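Long-range contacts in probable histone-lysine N-methyltransferase, H3 lysine-9 specific SUVH9 (Arabidopsis thaliana, PDB 4NJ5), which acts in gene silencing, lacking methyltransferase activity itself and probably binding methylated DNA to recruit RNA polymerase V to chromatin: residues S101-L106 with G159-M164; E115-S120 with Y170-R175; D269-Q274 with V365-E370; S300-V305 with S342-P347; G320-D325 with C350-T355. One frame throughout, in Å; residues are numbered along the deposited sequence.

Contacts 1 and 2 come first along the chain and lie in the SRA domain, their centres about 8 Å apart and their segments alternating in sequence. They meet where strands 103-106 and 117-124 pair in one sheet, with helix 159-169 leading into strand 174-180. Contact 3 joins a loop of the pre-SET sequence range to strand 363-367 in the SET range, about 47 Å centre to centre from contact 1. Contacts 4 and 5 fall between its two segments in sequence; their centres are about 13 Å apart, and they share a zinc ion of the pre-SET cluster. The SRA domain, a type that binds methylated DNA, and the zinc cluster occupy opposite sides of the chain's centre.

Contact 1. Residues S101-L106 with G159-M164; sequences SGIDFL and GGNLAM
Strand 103-106 passes helix 159-164 at 8.1 Å between the segment axes, with 70° between their directions and the closest CA pair being I103 and G160. Two strand residues, I103 and F105, direct their side chains at the helix. The tip of I103 enters between G160 and M164: CD1 lies 3.7 Å from G160 C and 3.7 Å from M164 CG, while CG2 reaches G160 O. G160 presents bare backbone here, and this lets the isoleucine come close to the helix. The bend at chi2 (-68°) puts M164 SD within 4.1 Å of I103 CG2. This is strand-helix packing in the SRA domain, whose curved mixed sheet receives helix 159-169 against strands 103-106 and 117-124; M164 also touches Y139, Y216 and L218 of other strands. F105 touches both A163 and the G159-G160 backbone. Its CB sits 3.5 Å from A163 CB, and chi1 (57°) sets CG between the backbone N and the carbonyl carbon. The ring lies beside G159 and G160: CE2 is 3.6 Å from G160 N, and G159 C lies over one ring face, offset toward the rim. At the other end of the contact N161 OD1 comes 3.7 Å from I103 CD1, but its hydrogen bond is to the backbone N of Q142.

Contact 2. Residues E115-S120 with Y170-R175; sequences EPIATS and YGIEVR
The Y170 ring has E115 OE2 at its edge, in the ring plane, whereas the R175 guanidinium has T119 O over the centre of one face, 3.8 Å above it, and a water at its edge. Y170 OH donates to E115 OE2 at 2.9 Å, reaching that oxygen from above the carboxylate, whose plane is turned 59° from the ring; R166 forms a salt bridge with the same oxygen. Between these polar ends I117 and I172 cross at about a right angle, CD1 to CD1 at 3.9 Å. I172 CG2 and V174 CG2 both come 3.6 Å from A118 O. R175 runs beside T119 in the same direction, and one water links its NH2 to T119 OG1, weakly on the threonine side. Its NH1 is held by the carbonyls of I71 and G73, and NE by that of L95. The backbones join through R175 N to T119 O at 3.0 Å, and a second water bridges T119 O and E173 O. Upstream, G171 closes helix 159-169 in a Schellman motif. S120 and R175 form a parallel bridge, while T119 and S120 together face D104 in a classic beta bulge, within the curved mixed sheet of the SRA domain.

Contact 3. Residues D269-Q274 with V365-E370; sequences DIDSDQ and VFRSLE
D271 and R367 make the tight part of this contact, a side-on salt bridge in which the guanidinium offers NE and one terminal nitrogen to the two carboxylate oxygens. R367 NH2 donates to D271 OD2 at 2.9 Å and R367 NE to D271 OD1 at 3.1 Å, both on the syn side of the oxygens. The fit is not flat: the carboxylate and guanidinium planes stand 41° apart, and the two side chains cross at about a right angle. Chi1 (-178°) sets R367 CG anti to the backbone N, 4.0 Å from I270 CB, and the bend at chi2 places R367 CD, 3.7 Å from D271 OD1. D271 OD1 also accepts from D273 N at 3.1 Å, an Asx turn, and this donor approaches from the face of the carboxylate opposite R367 NE. N268 ND2 bonds to OD1 as well, fixing the carboxylate within its own loop. D273 brings CB near R367 NE, while its OD2 bonds to W373 NE1; its charge probably adds to the negative field around the guanidinium.

The other side is looser and lies at the surface. I270 is solvent-exposed, yet CD1 lies 3.7 Å from R367 O and 4.1 Å from L369 CG, a thin apolar patch. Beyond it, a water spans D269 OD1 and R367 O in place of direct contact. The contact thus ties the loop after strand 264-267 to the end of strand 363-367; these two strands are parallel neighbours in a four-stranded mixed sheet in which the pre-SET and SET sequence ranges meet.

Contact 4. Residues S300-V305 with S342-P347; sequences SGCDCV and SACQCP. With ZN (zinc ion), chain B; ZN (zinc ion), chain D; ZN (zinc ion), chain C.
A single thiolate sulfur, C302 SG, bridges two zinc ions, 2.3 Å from the zinc ion of chain B and 2.6 Å from that of chain D. Such sharing defines the triangular three-zinc cluster of the pre-SET domain, to which these two irregular segments supply four cysteines. C344 SG is a further ligand of the chain B zinc and C304 SG of the chain D zinc, while C346 SG binds the third, chain C, at 2.3 Å. The remaining ligands are C308, C312, C314, C340 and C350, of which C308 and C340 also bridge. C302 SG stands between the backbone N and the carbonyl carbon (chi1 66°), where it can reach both metals.

The backbones run roughly alongside each other. C302 N donates to C344 SG at 3.3 Å, which may temper the charge on that sulfur, and Q345 N donates to C302 O at 2.9 Å. G301 and C344 approach to 3.8 Å between CA atoms, and G301 CA makes a CA-H...O contact with A343 O at 3.4 Å. Away from the metals, the extended Q345 chain brings OE1 to 3.2 Å from D303 CB.

Contact 5. Residues G320-D325 with C350-T355; sequences GEIAYD and CRNRVT. With ZN (zinc ion), chain C.
The ring of Y324 lies between two aliphatic groups: V354 CG2 sits over one face, 3.5 Å from the ring centroid and 16° off its normal, a CH-pi contact, and A323 CB covers the opposite face. At the ring edge, in plane, is N352 OD1, its amide plane turned 48° from the ring. T355 CG2 approaches Y324 OH at 3.6 Å, the two side chains crossing at about a right angle.

R351 provides the second flat group. Its chain is extended from CG to NE and carries the guanidinium past I322, whose CB packs on one face toward the rim and whose CG1 lies 3.4 Å from R351 NH2. R351 NH1 donates to Y324 O at 2.8 Å, almost in line with the carbonyl, and a water at the guanidinium edge joins NH1 to I322 O. NH2 is bonded to the carbonyl O of G309. A second water links N352 OD1 to A323 N, while N352 ND2 bonds to H338 O, so both ends of this buried amide are satisfied.

N352 N donates to C350 SG at 3.2 Å, and that sulfur binds the chain C zinc ion together with C308, C340 and C346. Here the 320-325 loop packs on the type I beta turn C350-R353 and on V354 and T355 that follow; C350 is the last in sequence of the cysteines of the pre-SET three-zinc cluster.

Contact 1. Residues S101-L106 with G159-M164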
# COMPACT_ATOMS: atom_id res chain seq x y z
N SER A 101 15.80 -17.63 4.84
CA SER A 101 15.99 -18.25 6.14
C SER A 101 15.07 -17.63 7.17
O SER A 101 14.74 -16.45 7.09
CB SER A 101 17.44 -18.10 6.60
OG SER A 101 18.34 -18.57 5.61
N GLY A 102 14.64 -18.43 8.14
CA GLY A 102 13.78 -17.93 9.20
C GLY A 102 14.53 -17.03 10.16
O GLY A 102 14.03 -15.97 10.55
N ILE A 103 15.73 -17.44 10.54
CA ILE A 103 16.51 -16.70 11.53
C ILE A 103 17.57 -15.82 10.88
O ILE A 103 18.40 -16.30 10.10
CB ILE A 103 17.22 -17.65 12.51
CG1 ILE A 103 16.21 -18.61 13.15
CG2 ILE A 103 17.98 -16.86 13.57
CD1 ILE A 103 16.84 -19.88 13.68
N ASP A 104 17.54 -14.53 11.21
CA ASP A 104 18.65 -13.65 10.88
C ASP A 104 19.42 -13.34 12.17
O ASP A 104 18.83 -13.20 13.25
CB ASP A 104 18.16 -12.37 10.22
CG ASP A 104 19.29 -11.54 9.66
OD1 ASP A 104 20.39 -12.09 9.48
OD2 ASP A 104 19.08 -10.33 9.38
N PHE A 105 20.74 -13.24 12.07
CA PHE A 105 21.56 -13.04 13.26
C PHE A 105 22.82 -12.20 13.04
O PHE A 105 23.30 -12.05 11.91
CB PHE A 105 21.91 -14.38 13.91
CG PHE A 105 22.64 -15.32 13.00
CD1 PHE A 105 24.02 -15.36 12.98
CD2 PHE A 105 21.94 -16.18 12.17
CE1 PHE A 105 24.70 -16.22 12.14
CE2 PHE A 105 22.61 -17.05 11.33
CZ PHE A 105 23.99 -17.07 11.31
N LEU A 106 23.35 -11.62 14.08
CA LEU A 106 24.50 -10.75 13.99
C LEU A 106 25.67 -11.35 14.74
O LEU A 106 25.60 -11.59 15.89
CB LEU A 106 24.07 -9.42 14.60
CG LEU A 106 25.03 -8.31 14.90
CD1 LEU A 106 25.49 -7.73 13.61
CD2 LEU A 106 24.38 -7.28 15.75
N GLY A 159 24.98 -21.75 14.17
CA GLY A 159 24.43 -20.69 13.35
C GLY A 159 23.20 -20.04 13.94
O GLY A 159 23.23 -19.50 15.04
N GLY A 160 22.09 -20.11 13.20
CA GLY A 160 20.85 -19.48 13.61
C GLY A 160 20.32 -20.00 14.94
O GLY A 160 19.88 -19.21 15.78
N ASN A 161 20.37 -21.31 15.12
CA ASN A 161 19.88 -21.93 16.35
C ASN A 161 20.66 -21.49 17.58
O ASN A 161 20.07 -21.08 18.60
CB ASN A 161 19.91 -23.46 16.22
CG ASN A 161 19.04 -23.96 15.07
OD1 ASN A 161 18.15 -23.26 14.60
ND2 ASN A 161 19.31 -25.17 14.61
N LEU A 162 21.99 -21.56 17.48
CA LEU A 162 22.87 -21.10 18.55
C LEU A 162 22.62 -19.62 18.82
O LEU A 162 22.61 -19.19 19.97
CB LEU A 162 24.33 -21.32 18.18
CG LEU A 162 25.39 -20.92 19.22
CD1 LEU A 162 25.17 -21.63 20.54
CD2 LEU A 162 26.80 -21.20 18.69
N ALA A 163 22.39 -18.86 17.76
CA ALA A 163 22.12 -17.43 17.89
C ALA A 163 20.83 -17.18 18.66
O ALA A 163 20.76 -16.26 19.47
CB ALA A 163 22.07 -16.78 16.52
N MET A 164 19.81 -17.99 18.39
CA MET A 164 18.55 -17.92 19.12
C MET A 164 18.80 -18.18 20.60
O MET A 164 18.35 -17.42 21.46
CB MET A 164 17.54 -18.94 18.58
CG MET A 164 17.03 -18.65 17.17
SD MET A 164 15.98 -17.19 17.08
CE MET A 164 14.49 -17.77 17.89

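Contact 2. Residues E115-S120 with Y170-R175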
# COMPACT_ATOMS: atom_id res chain seq x y z
N GLU A 115 29.72 -13.15 20.54
CA GLU A 115 28.87 -14.31 20.32
C GLU A 115 27.67 -13.91 19.49
O GLU A 115 27.03 -12.90 19.76
CB GLU A 115 28.44 -14.93 21.66
CG GLU A 115 29.53 -15.78 22.32
CD GLU A 115 29.23 -16.10 23.77
OE1 GLU A 115 30.20 -16.21 24.55
OE2 GLU A 115 28.05 -16.25 24.13
N PRO A 116 27.36 -14.70 18.46
CA PRO A 116 26.25 -14.42 17.55
C PRO A 116 24.91 -14.41 18.29
O PRO A 116 24.66 -15.27 19.13
CB PRO A 116 26.30 -15.58 16.55
CG PRO A 116 27.04 -16.66 17.26
CD PRO A 116 28.05 -15.96 18.11
N ILE A 117 24.08 -13.42 17.97
CA ILE A 117 22.75 -13.30 18.57
C ILE A 117 21.70 -13.07 17.49
O ILE A 117 21.92 -12.31 16.55
CB ILE A 117 22.70 -12.16 19.60
CG1 ILE A 117 23.34 -10.89 19.04
CG2 ILE A 117 23.40 -12.58 20.89
CD1 ILE A 117 23.16 -9.67 19.93
N ALA A 118 20.57 -13.75 17.62
CA ALA A 118 19.49 -13.63 16.65
C ALA A 118 18.82 -12.27 16.80
O ALA A 118 18.52 -11.85 17.92
CB ALA A 118 18.49 -14.74 16.84
N THR A 119 18.57 -11.59 15.69
CA THR A 119 17.98 -10.26 15.75
C THR A 119 16.60 -10.20 15.08
O THR A 119 15.86 -9.23 15.26
CB THR A 119 18.88 -9.20 15.09
OG1 THR A 119 19.10 -9.55 13.72
CG2 THR A 119 20.21 -9.11 15.81
N SER A 120 16.27 -11.23 14.31
CA SER A 120 15.03 -11.21 13.56
C SER A 120 14.58 -12.60 13.14
O SER A 120 15.40 -13.42 12.70
CB SER A 120 15.18 -10.31 12.33
OG SER A 120 13.91 -9.87 11.87
N TYR A 170 21.04 -13.63 26.56
CA TYR A 170 21.38 -12.22 26.78
C TYR A 170 20.16 -11.30 26.78
O TYR A 170 20.30 -10.08 26.84
CB TYR A 170 22.41 -11.75 25.74
CG TYR A 170 23.75 -12.43 25.86
CD1 TYR A 170 24.66 -12.06 26.85
CD2 TYR A 170 24.12 -13.45 24.99
CE1 TYR A 170 25.89 -12.68 26.96
CE2 TYR A 170 25.34 -14.07 25.09
CZ TYR A 170 26.23 -13.69 26.08
OH TYR A 170 27.45 -14.31 26.17
N GLY A 171 18.97 -11.90 26.73
CA GLY A 171 17.73 -11.14 26.77
C GLY A 171 17.55 -10.20 25.59
O GLY A 171 17.03 -9.10 25.74
N ILE A 172 17.97 -10.65 24.42
CA ILE A 172 17.95 -9.82 23.22
C ILE A 172 16.55 -9.58 22.66
O ILE A 172 15.77 -10.52 22.47
CB ILE A 172 18.84 -10.41 22.11
CG1 ILE A 172 20.31 -10.37 22.53
CG2 ILE A 172 18.63 -9.68 20.79
CD1 ILE A 172 20.79 -8.99 22.95
N GLU A 173 16.23 -8.32 22.42
CA GLU A 173 15.02 -7.96 21.70
C GLU A 173 15.08 -8.54 20.29
O GLU A 173 16.00 -8.22 19.53
CB GLU A 173 14.89 -6.44 21.59
CG GLU A 173 14.36 -5.76 22.83
CD GLU A 173 14.35 -4.25 22.69
OE1 GLU A 173 15.33 -3.69 22.15
OE2 GLU A 173 13.36 -3.61 23.11
N VAL A 174 14.11 -9.37 19.95
CA VAL A 174 14.07 -9.99 18.63
C VAL A 174 12.88 -9.48 17.81
O VAL A 174 11.74 -9.51 18.26
CB VAL A 174 13.98 -11.53 18.75
CG1 VAL A 174 13.76 -12.16 17.38
CG2 VAL A 174 15.22 -12.09 19.42
N ARG A 175 13.16 -9.00 16.60
CA ARG A 175 12.09 -8.59 15.69
C ARG A 175 11.37 -9.81 15.13
O ARG A 175 12.00 -10.79 14.73
CB ARG A 175 12.64 -7.73 14.55
CG ARG A 175 13.23 -6.40 15.01
CD ARG A 175 13.67 -5.54 13.83
NE ARG A 175 14.78 -6.12 13.09
CZ ARG A 175 16.06 -5.94 13.40
NH1 ARG A 175 16.40 -5.19 14.44
NH2 ARG A 175 17.01 -6.51 12.66
O HOH W 1 16.93 -7.18 17.26
O HOH W 2 19.90 -6.50 12.78

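Contact 3. Residues D269-Q274 with V365-E370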
# COMPACT_ATOMS: atom_id res chain seq x y z
N ASP A 269 -19.50 2.87 16.07
CA ASP A 269 -19.49 2.28 17.40
C ASP A 269 -19.34 3.36 18.47
O ASP A 269 -18.96 3.07 19.61
CB ASP A 269 -18.36 1.25 17.53
CG ASP A 269 -16.98 1.88 17.42
OD1 ASP A 269 -16.86 3.03 16.94
OD2 ASP A 269 -15.99 1.21 17.80
N ILE A 270 -19.64 4.60 18.10
CA ILE A 270 -19.47 5.74 18.99
C ILE A 270 -20.82 6.34 19.43
O ILE A 270 -21.06 6.49 20.63
CB ILE A 270 -18.58 6.83 18.34
CG1 ILE A 270 -17.12 6.35 18.28
CG2 ILE A 270 -18.70 8.15 19.09
CD1 ILE A 270 -16.22 7.25 17.45
N ASP A 271 -21.67 6.68 18.47
CA ASP A 271 -23.01 7.20 18.78
C ASP A 271 -24.08 6.75 17.79
O ASP A 271 -23.92 5.73 17.12
CB ASP A 271 -23.00 8.73 18.90
CG ASP A 271 -22.50 9.41 17.63
OD1 ASP A 271 -22.50 8.78 16.55
OD2 ASP A 271 -22.10 10.59 17.72
N SER A 272 -25.15 7.53 17.69
CA SER A 272 -26.29 7.18 16.86
C SER A 272 -26.38 7.95 15.54
O SER A 272 -27.36 7.83 14.80
CB SER A 272 -27.59 7.36 17.65
OG SER A 272 -27.57 6.57 18.82
N ASP A 273 -25.35 8.74 15.24
CA ASP A 273 -25.35 9.54 14.02
C ASP A 273 -25.28 8.65 12.78
O ASP A 273 -24.48 7.72 12.71
CB ASP A 273 -24.18 10.52 14.00
CG ASP A 273 -24.35 11.60 12.95
OD1 ASP A 273 -25.38 12.31 12.99
OD2 ASP A 273 -23.46 11.75 12.09
N GLN A 274 -26.12 8.95 11.80
CA GLN A 274 -26.16 8.17 10.56
C GLN A 274 -26.22 9.08 9.34
O GLN A 274 -26.89 8.74 8.37
CB GLN A 274 -27.37 7.23 10.57
CG GLN A 274 -27.43 6.25 11.73
CD GLN A 274 -28.63 5.32 11.63
OE1 GLN A 274 -29.44 5.44 10.71
NE2 GLN A 274 -28.74 4.39 12.57
N VAL A 365 -16.77 3.52 5.73
CA VAL A 365 -16.95 4.86 6.26
C VAL A 365 -17.32 4.70 7.72
O VAL A 365 -18.35 4.14 8.05
CB VAL A 365 -18.09 5.60 5.52
CG1 VAL A 365 -18.33 6.97 6.13
CG2 VAL A 365 -17.77 5.71 4.04
N PHE A 366 -16.45 5.18 8.61
CA PHE A 366 -16.63 4.94 10.03
C PHE A 366 -16.70 6.24 10.81
O PHE A 366 -16.06 7.23 10.46
CB PHE A 366 -15.51 4.05 10.56
CG PHE A 366 -14.16 4.70 10.54
CD1 PHE A 366 -13.41 4.72 9.38
CD2 PHE A 366 -13.65 5.30 11.68
CE1 PHE A 366 -12.17 5.33 9.35
CE2 PHE A 366 -12.41 5.91 11.66
CZ PHE A 366 -11.67 5.92 10.50
N ARG A 367 -17.49 6.22 11.88
CA ARG A 367 -17.63 7.37 12.75
C ARG A 367 -16.33 7.55 13.52
O ARG A 367 -15.66 6.58 13.88
CB ARG A 367 -18.80 7.17 13.71
CG ARG A 367 -19.07 8.33 14.65
CD ARG A 367 -19.87 9.44 13.98
NE ARG A 367 -20.36 10.39 14.97
CZ ARG A 367 -19.73 11.51 15.31
NH1 ARG A 367 -18.57 11.83 14.74
NH2 ARG A 367 -20.26 12.32 16.22
N SER A 368 -15.96 8.81 13.75
CA SER A 368 -14.76 9.16 14.49
C SER A 368 -15.04 10.44 15.26
O SER A 368 -16.03 11.11 15.00
CB SER A 368 -13.58 9.36 13.52
OG SER A 368 -12.71 10.39 13.95
N LEU A 369 -14.17 10.77 16.21
CA LEU A 369 -14.36 11.97 17.02
C LEU A 369 -13.56 13.15 16.47
O LEU A 369 -14.10 14.24 16.27
CB LEU A 369 -13.96 11.69 18.46
CG LEU A 369 -14.84 10.72 19.24
CD1 LEU A 369 -14.03 10.06 20.34
CD2 LEU A 369 -16.06 11.43 19.82
N GLU A 370 -12.28 12.92 16.23
CA GLU A 370 -11.36 13.94 15.74
C GLU A 370 -11.66 14.35 14.29
O GLU A 370 -11.49 15.50 13.91
CB GLU A 370 -9.91 13.48 15.91
CG GLU A 370 -9.54 12.19 15.16
CD GLU A 370 -10.26 10.95 15.71
OE1 GLU A 370 -10.52 10.91 16.93
OE2 GLU A 370 -10.58 10.04 14.91
O HOH W 3 -16.45 4.24 14.34

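Contact 4. Residues S300-V305 with S342-P347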
# COMPACT_ATOMS: atom_id res chain seq x y z
N SER A 300 -10.37 11.21 -31.49
CA SER A 300 -9.75 10.06 -32.10
C SER A 300 -9.18 9.11 -31.05
O SER A 300 -8.72 9.54 -30.00
CB SER A 300 -8.66 10.54 -33.04
OG SER A 300 -7.92 11.56 -32.40
N GLY A 301 -9.21 7.81 -31.35
CA GLY A 301 -8.70 6.79 -30.46
C GLY A 301 -7.50 6.08 -31.05
O GLY A 301 -7.24 6.19 -32.25
N CYS A 302 -6.77 5.36 -30.21
CA CYS A 302 -5.65 4.57 -30.71
C CYS A 302 -6.17 3.27 -31.35
O CYS A 302 -7.35 2.93 -31.21
CB CYS A 302 -4.64 4.27 -29.60
SG CYS A 302 -5.28 3.21 -28.31
N ASP A 303 -5.28 2.57 -32.04
CA ASP A 303 -5.64 1.36 -32.77
C ASP A 303 -4.95 0.12 -32.22
O ASP A 303 -4.58 -0.78 -32.98
CB ASP A 303 -5.30 1.53 -34.26
CG ASP A 303 -3.83 1.86 -34.48
OD1 ASP A 303 -3.09 2.02 -33.49
OD2 ASP A 303 -3.42 1.96 -35.66
N CYS A 304 -4.78 0.07 -30.90
CA CYS A 304 -4.04 -1.01 -30.25
C CYS A 304 -4.92 -2.21 -29.94
O CYS A 304 -5.23 -2.48 -28.79
CB CYS A 304 -3.39 -0.50 -28.96
SG CYS A 304 -2.24 0.85 -29.22
N VAL A 305 -5.28 -2.95 -30.99
CA VAL A 305 -6.25 -4.04 -30.88
C VAL A 305 -5.83 -5.16 -29.91
O VAL A 305 -6.65 -6.00 -29.56
CB VAL A 305 -6.56 -4.64 -32.26
CG1 VAL A 305 -7.13 -3.56 -33.17
CG2 VAL A 305 -5.30 -5.24 -32.86
N SER A 342 -14.02 5.09 -25.91
CA SER A 342 -14.77 4.33 -26.90
C SER A 342 -14.19 4.48 -28.31
O SER A 342 -14.38 3.60 -29.15
CB SER A 342 -16.25 4.75 -26.89
OG SER A 342 -16.40 6.14 -27.12
N ALA A 343 -13.49 5.58 -28.56
CA ALA A 343 -12.85 5.78 -29.85
C ALA A 343 -11.63 4.88 -30.03
O ALA A 343 -11.18 4.64 -31.15
CB ALA A 343 -12.48 7.25 -30.05
N CYS A 344 -11.09 4.37 -28.93
CA CYS A 344 -9.95 3.46 -29.00
C CYS A 344 -10.37 2.03 -29.31
O CYS A 344 -11.46 1.59 -28.94
CB CYS A 344 -9.13 3.51 -27.71
SG CYS A 344 -8.45 5.15 -27.36
N GLN A 345 -9.49 1.31 -30.00
CA GLN A 345 -9.80 -0.04 -30.46
C GLN A 345 -9.18 -1.11 -29.56
O GLN A 345 -9.28 -2.30 -29.84
CB GLN A 345 -9.35 -0.22 -31.91
CG GLN A 345 -10.14 0.63 -32.89
CD GLN A 345 -9.54 0.64 -34.27
OE1 GLN A 345 -8.45 1.18 -34.48
NE2 GLN A 345 -10.24 0.05 -35.24
N CYS A 346 -8.53 -0.67 -28.49
CA CYS A 346 -8.02 -1.60 -27.50
C CYS A 346 -9.17 -2.19 -26.69
O CYS A 346 -10.20 -1.55 -26.52
CB CYS A 346 -7.00 -0.91 -26.58
SG CYS A 346 -7.55 0.65 -25.87
N PRO A 347 -9.01 -3.44 -26.23
CA PRO A 347 -10.01 -4.14 -25.41
C PRO A 347 -10.03 -3.59 -23.99
O PRO A 347 -9.17 -2.79 -23.64
CB PRO A 347 -9.50 -5.59 -25.43
CG PRO A 347 -8.03 -5.46 -25.59
CD PRO A 347 -7.84 -4.30 -26.52
ZN ZN B . -6.20 4.55 -26.65
ZN ZN D . -2.89 2.49 -27.73
ZN ZN C . -5.54 1.35 -24.91

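Contact 5. Residues G320-D325 with C350-T355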
# COMPACT_ATOMS: atom_id res chain seq x y z
N GLY A 320 4.12 11.10 -24.16
CA GLY A 320 5.06 10.05 -24.49
C GLY A 320 5.13 8.92 -23.47
O GLY A 320 5.94 8.01 -23.61
N GLU A 321 4.28 8.96 -22.45
CA GLU A 321 4.30 7.91 -21.44
C GLU A 321 2.92 7.55 -20.91
O GLU A 321 2.26 8.37 -20.27
CB GLU A 321 5.22 8.29 -20.28
CG GLU A 321 5.50 7.13 -19.33
CD GLU A 321 6.23 7.56 -18.07
OE1 GLU A 321 5.97 8.68 -17.59
OE2 GLU A 321 7.05 6.78 -17.56
N ILE A 322 2.49 6.32 -21.19
CA ILE A 322 1.24 5.79 -20.66
C ILE A 322 1.30 5.82 -19.13
O ILE A 322 2.25 5.34 -18.53
CB ILE A 322 1.00 4.35 -21.13
CG1 ILE A 322 0.93 4.30 -22.66
CG2 ILE A 322 -0.29 3.81 -20.55
CD1 ILE A 322 -0.34 4.88 -23.24
N ALA A 323 0.27 6.39 -18.52
CA ALA A 323 0.26 6.63 -17.07
C ALA A 323 0.49 5.38 -16.21
O ALA A 323 1.05 5.48 -15.12
CB ALA A 323 -1.03 7.32 -16.66
N TYR A 324 0.06 4.22 -16.68
CA TYR A 324 0.05 3.03 -15.83
C TYR A 324 0.91 1.90 -16.37
O TYR A 324 1.13 1.80 -17.58
CB TYR A 324 -1.38 2.51 -15.65
CG TYR A 324 -2.41 3.60 -15.47
CD1 TYR A 324 -2.72 4.10 -14.22
CD2 TYR A 324 -3.08 4.12 -16.57
CE1 TYR A 324 -3.67 5.09 -14.06
CE2 TYR A 324 -4.03 5.11 -16.42
CZ TYR A 324 -4.33 5.59 -15.17
OH TYR A 324 -5.28 6.58 -15.02
N ASP A 325 1.39 1.04 -15.47
CA ASP A 325 2.08 -0.18 -15.87
C ASP A 325 1.06 -1.25 -16.24
O ASP A 325 -0.14 -0.96 -16.30
CB ASP A 325 3.07 -0.66 -14.79
CG ASP A 325 2.39 -1.08 -13.47
OD1 ASP A 325 1.14 -1.17 -13.41
OD2 ASP A 325 3.13 -1.33 -12.50
N CYS A 350 -6.83 -3.47 -21.72
CA CYS A 350 -5.74 -2.53 -21.97
C CYS A 350 -5.28 -1.82 -20.70
O CYS A 350 -6.10 -1.40 -19.88
CB CYS A 350 -6.15 -1.50 -23.02
SG CYS A 350 -4.97 -0.14 -23.15
N ARG A 351 -3.97 -1.67 -20.55
CA ARG A 351 -3.40 -1.05 -19.35
C ARG A 351 -3.75 0.44 -19.21
O ARG A 351 -3.54 1.03 -18.16
CB ARG A 351 -1.87 -1.22 -19.33
CG ARG A 351 -1.13 -0.36 -20.34
CD ARG A 351 0.37 -0.51 -20.19
NE ARG A 351 1.11 0.05 -21.32
CZ ARG A 351 2.06 0.97 -21.21
NH1 ARG A 351 2.40 1.44 -20.02
NH2 ARG A 351 2.67 1.42 -22.29
N ASN A 352 -4.28 1.04 -20.27
CA ASN A 352 -4.63 2.45 -20.22
C ASN A 352 -6.12 2.67 -19.96
O ASN A 352 -6.70 3.66 -20.40
CB ASN A 352 -4.18 3.18 -21.49
CG ASN A 352 -4.04 4.67 -21.28
OD1 ASN A 352 -3.74 5.13 -20.18
ND2 ASN A 352 -4.26 5.44 -22.34
N ARG A 353 -6.73 1.74 -19.23
CA ARG A 353 -8.14 1.84 -18.87
C ARG A 353 -8.35 1.57 -17.38
O ARG A 353 -9.26 0.85 -17.00
CB ARG A 353 -8.98 0.86 -19.69
CG ARG A 353 -9.03 1.15 -21.19
CD ARG A 353 -9.98 0.18 -21.90
NE ARG A 353 -10.01 0.38 -23.35
CZ ARG A 353 -10.84 1.22 -23.98
NH1 ARG A 353 -11.69 1.95 -23.28
NH2 ARG A 353 -10.81 1.32 -25.30
N VAL A 354 -7.52 2.17 -16.53
CA VAL A 354 -7.55 1.89 -15.10
C VAL A 354 -8.75 2.49 -14.36
O VAL A 354 -9.59 1.75 -13.84
CB VAL A 354 -6.24 2.33 -14.41
CG1 VAL A 354 -6.33 2.17 -12.90
CG2 VAL A 354 -5.07 1.52 -14.95
N THR A 355 -8.85 3.82 -14.32
CA THR A 355 -9.84 4.48 -13.48
C THR A 355 -11.29 4.33 -13.96
O THR A 355 -12.22 4.46 -13.17
CB THR A 355 -9.51 5.98 -13.27
OG1 THR A 355 -9.66 6.68 -14.51
CG2 THR A 355 -8.09 6.15 -12.75
ZN ZN C . -5.54 1.35 -24.91
O HOH W 4 4.23 3.46 -19.83
O HOH W 5 -1.86 7.13 -19.86